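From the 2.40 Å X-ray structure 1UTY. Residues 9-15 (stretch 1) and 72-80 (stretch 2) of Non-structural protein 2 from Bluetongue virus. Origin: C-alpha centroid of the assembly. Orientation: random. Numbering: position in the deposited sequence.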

# COMPACT_ATOMS: atom_id res chain seq x y z
N THR A 9 -7.63 7.61 -17.84
CA THR A 9 -6.26 8.11 -17.91
C THR A 9 -5.73 8.50 -16.53
O THR A 9 -6.42 9.20 -15.78
CB THR A 9 -6.27 9.36 -18.86
OG1 THR A 9 -6.65 8.96 -20.18
CG2 THR A 9 -4.88 9.97 -19.05
N LYS A 10 -4.51 8.09 -16.20
CA LYS A 10 -3.87 8.56 -14.97
C LYS A 10 -2.63 9.42 -15.26
O LYS A 10 -1.82 9.09 -16.15
CB LYS A 10 -3.49 7.40 -14.05
CG LYS A 10 -4.67 6.49 -13.59
CD LYS A 10 -5.66 7.21 -12.66
CE LYS A 10 -7.08 6.62 -12.80
NZ LYS A 10 -8.18 7.65 -12.89
N ASN A 11 -2.49 10.50 -14.49
CA ASN A 11 -1.35 11.41 -14.60
C ASN A 11 -0.50 11.45 -13.35
O ASN A 11 -0.94 11.91 -12.30
CB ASN A 11 -1.85 12.82 -14.91
CG ASN A 11 -2.25 12.98 -16.33
OD1 ASN A 11 -1.40 13.15 -17.20
ND2 ASN A 11 -3.55 12.86 -16.60
N ILE A 12 0.72 10.96 -13.48
CA ILE A 12 1.64 10.88 -12.38
C ILE A 12 2.75 11.89 -12.64
O ILE A 12 3.34 11.93 -13.71
CB ILE A 12 2.18 9.41 -12.23
CG1 ILE A 12 1.03 8.45 -11.94
CG2 ILE A 12 3.18 9.27 -11.07
CD1 ILE A 12 0.54 7.71 -13.16
N PHE A 13 2.96 12.75 -11.65
CA PHE A 13 3.96 13.79 -11.70
C PHE A 13 5.02 13.42 -10.68
O PHE A 13 4.81 13.56 -9.48
CB PHE A 13 3.32 15.14 -11.40
CG PHE A 13 2.23 15.52 -12.39
CD1 PHE A 13 2.54 16.20 -13.56
CD2 PHE A 13 0.90 15.13 -12.16
CE1 PHE A 13 1.54 16.53 -14.49
CE2 PHE A 13 -0.11 15.45 -13.06
CZ PHE A 13 0.20 16.15 -14.26
N VAL A 14 6.13 12.88 -11.17
CA VAL A 14 7.20 12.45 -10.29
C VAL A 14 8.00 13.66 -9.88
O VAL A 14 8.44 14.44 -10.73
CB VAL A 14 8.11 11.37 -10.93
CG1 VAL A 14 9.13 10.87 -9.93
CG2 VAL A 14 7.26 10.18 -11.43
N LEU A 15 8.12 13.85 -8.57
CA LEU A 15 9.00 14.83 -7.98
C LEU A 15 10.18 14.04 -7.42
O LEU A 15 10.03 13.29 -6.44
CB LEU A 15 8.28 15.61 -6.88
CG LEU A 15 9.13 16.58 -6.03
CD1 LEU A 15 9.76 17.69 -6.89
CD2 LEU A 15 8.32 17.18 -4.86
N GLN A 72 -9.79 1.76 -5.61
CA GLN A 72 -9.82 0.80 -6.72
C GLN A 72 -8.74 1.12 -7.76
O GLN A 72 -8.31 0.23 -8.49
CB GLN A 72 -11.21 0.79 -7.37
N ASP A 73 -8.31 2.38 -7.82
CA ASP A 73 -7.26 2.83 -8.73
C ASP A 73 -5.89 2.54 -8.15
O ASP A 73 -5.50 3.11 -7.13
CB ASP A 73 -7.39 4.32 -9.03
CG ASP A 73 -8.63 4.66 -9.83
OD1 ASP A 73 -9.21 3.77 -10.49
OD2 ASP A 73 -9.11 5.81 -9.86
N ILE A 74 -5.16 1.64 -8.81
CA ILE A 74 -3.82 1.24 -8.38
C ILE A 74 -2.84 1.47 -9.54
O ILE A 74 -3.01 0.91 -10.62
CB ILE A 74 -3.81 -0.24 -7.93
CG1 ILE A 74 -4.86 -0.48 -6.83
CG2 ILE A 74 -2.48 -0.62 -7.38
CD1 ILE A 74 -5.41 -1.88 -6.77
N ILE A 75 -1.84 2.31 -9.30
CA ILE A 75 -0.81 2.61 -10.30
C ILE A 75 0.55 2.06 -9.86
O ILE A 75 1.08 2.47 -8.84
CB ILE A 75 -0.72 4.13 -10.57
CG1 ILE A 75 -2.12 4.72 -10.79
CG2 ILE A 75 0.14 4.41 -11.80
CD1 ILE A 75 -2.49 5.82 -9.82
N SER A 76 1.11 1.13 -10.64
CA SER A 76 2.38 0.50 -10.28
C SER A 76 3.50 1.04 -11.15
O SER A 76 3.40 1.01 -12.37
CB SER A 76 2.32 -1.03 -10.45
OG SER A 76 1.25 -1.58 -9.72
N LEU A 77 4.57 1.50 -10.51
CA LEU A 77 5.64 2.15 -11.25
C LEU A 77 7.01 1.62 -10.85
O LEU A 77 7.34 1.49 -9.66
CB LEU A 77 5.61 3.66 -11.04
CG LEU A 77 4.32 4.42 -11.34
CD1 LEU A 77 3.56 4.70 -10.02
CD2 LEU A 77 4.65 5.70 -12.08
N MET A 78 7.80 1.30 -11.87
CA MET A 78 9.22 1.03 -11.69
C MET A 78 10.01 2.26 -12.11
O MET A 78 10.05 2.61 -13.30
CB MET A 78 9.65 -0.17 -12.51
CG MET A 78 9.03 -1.48 -12.08
SD MET A 78 9.36 -1.88 -10.35
CE MET A 78 8.67 -3.49 -10.32
N LEU A 79 10.62 2.93 -11.15
CA LEU A 79 11.47 4.09 -11.47
C LEU A 79 12.91 3.72 -11.25
O LEU A 79 13.32 3.50 -10.10
CB LEU A 79 11.09 5.31 -10.62
CG LEU A 79 9.60 5.67 -10.57
CD1 LEU A 79 9.37 6.87 -9.66
CD2 LEU A 79 9.01 5.91 -12.01
N THR A 80 13.67 3.61 -12.33
CA THR A 80 15.08 3.29 -12.20
C THR A 80 15.91 4.49 -12.59
O THR A 80 15.34 5.49 -13.04
CB THR A 80 15.48 2.02 -13.02
OG1 THR A 80 15.48 2.33 -14.41
CG2 THR A 80 14.44 0.91 -12.86

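Two strands of one chain, Lys10 to Leu15 and a second beginning at Asp73, pack face to face through their side chains. Their axes approach to 9.7 Å and their N-to-C directions diverge by 47°, too far apart for backbone pairing; no hydrogen bond crosses between the stretches. The CA atoms of Lys10 and Ile75 lie 8.2 Å apart, those of Val14 and Leu79 9.5 Å, so the contact runs in the same sense along both strands. Strand alternation selects the participants: Lys10, Ile12 and Val14 direct their CA-to-CB bonds toward the second stretch, and Asp73, Ile75, Leu77 and Leu79 direct theirs toward the first. Asn11 and Ile74 point away and make no contact across the gap; OD1 of Asn11 is hydrogen-bonded elsewhere in the structure.

Ile12 lies at the middle of the apolar contact. Its chi1 is m (-61°), while chi2 lies between wells at 99°. In this conformation CD1 comes within 3.6 Å of Ile75 CG2, and CG2 reaches to 4.0 Å from Leu77 CD2, so one side chain bridges two residues of the facing strand. Ile75 and Leu77 are also m at chi1 and off-well at chi2 (121° and 100°). Farther along, Val14 is t (-175°), with CG1 4.0 Å from CD1 of Leu79, whose m, t conformation is a common leucine rotamer. These methyl contacts are van der Waals in nature, favoured by the exclusion of water from side chains that are all buried.

At the other end the chemistry changes. Lys10, partly exposed, has chi1 and chi2 both m, chi3 t (151°) and chi4 between wells at -136°. Its aliphatic part serves the apolar layer, CG lying 4.2 Å from Ile75 CG1, while the end of the chain extends to the carboxylate of Asp73, itself m at chi1. Lys10 NZ stands 3.7 Å from Asp73 OD2, a long salt bridge that is better described as electrostatic attraction than as a tight ion pair. Lys10 CE is also 3.7 Å from Asp73 OD2, so the carboxylate oxygen lies beside the last carbon-nitrogen bond rather than straight beyond the ammonium. Lysine thus joins two kinds of contact: its methylene chain continues the hydrocarbon packing, and its charge meets an opposite charge where both residues are partly exposed. The whole interface buries 303 Å², summed over both sides.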